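Local coordinates for secretion protein Snm4 (Mycobacterium xenopi, PDB 7B7J), which forms part of the mycobacterial ESX-5 type VII secretion pore complex as EccD5, probably serving protein export, and is represented here by its cytosolic ubiquitin-like domain, at residues A[85-89]-A[90-94]. Residues are numbered along the deposited sequence; the frame is centred on the assembly and turned at random.
Sequences PNLSL and TEQEV
E91 folds back over S88 and closes a capping box, the reciprocal pair of an S-x-x-E turn. With E91 CG beside its own backbone N (chi1 -79°) and the chain extended beyond it, CB and then CG pass the S88 hydroxyl, CG lying 3.4 Å from S88 OG. CD carries the carboxylate on toward the S88 backbone, where E91 OE1 accepts the N-H of S88, with 2.9 Å between OE1 and N, an almost straight bond that uses the anti lone pair. The same OE1 rests 3.6 Å from L87 CD2, the two side chains crossing at about a right angle. In return S88 OG, turned between its backbone N and carbonyl carbon (chi1 73°), accepts a hydrogen bond from E91 N at 3.0 Å. Q92 packs against L87 and S88 O: its CG sits 3.8 Å from L87 CB, its NE2 bonds weakly to S88 O, and its OE1 accepts a hydrogen bond from R84 N. The turn ends in a Schellman motif. V94 N reaches L89 O at 2.9 Å and E93 N reaches T90 O, with E93 in a left-handed conformation; Q92 N approaches L89 O from the opposite face of its carbonyl. L89 CD2 meets V94 CB at 3.9 Å, and both side chains touch L83. L89 also packs on I42 and M45, so the turn, in the loop between strands 70-76 and 99-107 of the ubiquitin-like domain, sits against the start of helix 42-60.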
loop_
_atom_site.group_PDB
_atom_site.type_symbol
_atom_site.label_atom_id
_atom_site.label_comp_id
_atom_site.label_asym_id
_atom_site.label_seq_id
_atom_site.Cartn_x
_atom_site.Cartn_y
_atom_site.Cartn_z
ATOM N N PRO A 85 -1.460 -6.215 -9.704
ATOM C CA PRO A 85 -0.661 -6.989 -8.765
ATOM C C PRO A 85 0.600 -7.493 -9.447
ATOM O O PRO A 85 1.637 -7.701 -8.720
ATOM C CB PRO A 85 -1.562 -8.148 -8.356
ATOM C CG PRO A 85 -2.470 -8.220 -9.555
ATOM C CD PRO A 85 -2.827 -6.793 -9.884
ATOM N N ASN A 86 0.464 -7.790 -10.713
ATOM C CA ASN A 86 1.559 -8.505 -11.435
ATOM C C ASN A 86 2.654 -7.535 -12.001
ATOM O O ASN A 86 3.627 -7.994 -12.521
ATOM C CB ASN A 86 1.022 -9.283 -12.616
ATOM C CG ASN A 86 0.130 -8.397 -13.511
ATOM O OD1 ASN A 86 -0.872 -7.704 -13.119
ATOM N ND2 ASN A 86 0.409 -8.517 -14.820
ATOM N N LEU A 87 2.568 -6.283 -11.829
ATOM C CA LEU A 87 3.554 -5.304 -12.325
ATOM C C LEU A 87 4.161 -4.577 -11.154
ATOM O O LEU A 87 3.591 -4.464 -9.990
ATOM C CB LEU A 87 2.806 -4.352 -13.258
ATOM C CG LEU A 87 2.185 -4.857 -14.545
ATOM C CD1 LEU A 87 1.598 -3.643 -15.186
ATOM C CD2 LEU A 87 3.203 -5.473 -15.434
ATOM N N SER A 88 5.379 -4.113 -11.409
ATOM C CA SER A 88 6.165 -3.257 -10.488
ATOM C C SER A 88 5.550 -1.841 -10.322
ATOM O O SER A 88 4.859 -1.344 -11.211
ATOM C CB SER A 88 7.697 -3.278 -10.711
ATOM O OG SER A 88 7.895 -2.520 -11.919
ATOM N N LEU A 89 6.079 -1.147 -9.277
ATOM C CA LEU A 89 5.884 0.298 -9.193
ATOM C C LEU A 89 6.379 0.972 -10.481
ATOM O O LEU A 89 5.690 1.839 -11.041
ATOM C CB LEU A 89 6.625 0.833 -8.001
ATOM C CG LEU A 89 6.066 0.394 -6.661
ATOM C CD1 LEU A 89 7.055 0.653 -5.469
ATOM C CD2 LEU A 89 4.683 0.963 -6.349
ATOM N N THR A 90 7.634 0.685 -10.837
ATOM C CA THR A 90 8.219 1.359 -12.039
ATOM C C THR A 90 7.322 1.124 -13.259
ATOM O O THR A 90 7.102 2.115 -14.045
ATOM C CB THR A 90 9.659 0.886 -12.275
ATOM O OG1 THR A 90 10.298 1.242 -11.051
ATOM C CG2 THR A 90 10.357 1.376 -13.520
ATOM N N GLU A 91 6.944 -0.105 -13.472
ATOM C CA GLU A 91 6.139 -0.418 -14.703
ATOM C C GLU A 91 4.834 0.305 -14.681
ATOM O O GLU A 91 4.282 0.523 -15.811
ATOM C CB GLU A 91 5.898 -1.893 -14.698
ATOM C CG GLU A 91 7.104 -2.718 -15.170
ATOM C CD GLU A 91 6.946 -4.239 -15.015
ATOM O OE1 GLU A 91 6.394 -4.746 -14.029
ATOM O OE2 GLU A 91 7.512 -4.990 -15.802
ATOM N N GLN A 92 4.287 0.723 -13.537
ATOM C CA GLN A 92 2.988 1.360 -13.383
ATOM C C GLN A 92 3.214 2.853 -13.253
ATOM O O GLN A 92 2.285 3.532 -12.779
ATOM C CB GLN A 92 2.177 0.710 -12.245
ATOM C CG GLN A 92 1.957 -0.720 -12.616
ATOM C CD GLN A 92 1.099 -1.353 -11.584
ATOM O OE1 GLN A 92 -0.153 -1.281 -11.737
ATOM N NE2 GLN A 92 1.671 -2.110 -10.681
ATOM N N GLU A 93 4.402 3.348 -13.383
ATOM C CA GLU A 93 4.764 4.798 -13.333
ATOM C C GLU A 93 4.458 5.354 -11.985
ATOM O O GLU A 93 4.042 6.510 -11.805
ATOM C CB GLU A 93 3.968 5.559 -14.356
ATOM C CG GLU A 93 4.271 5.218 -15.762
ATOM C CD GLU A 93 3.480 6.101 -16.737
ATOM O OE1 GLU A 93 4.089 6.885 -17.431
ATOM O OE2 GLU A 93 2.206 6.095 -16.735
ATOM N N VAL A 94 4.824 4.639 -10.924
ATOM C CA VAL A 94 4.780 5.164 -9.567
ATOM C C VAL A 94 6.248 5.463 -9.219
ATOM O O VAL A 94 7.125 4.586 -9.204
ATOM C CB VAL A 94 4.238 4.141 -8.536
ATOM C CG1 VAL A 94 4.189 4.755 -7.120
ATOM C CG2 VAL A 94 2.881 3.647 -9.017
#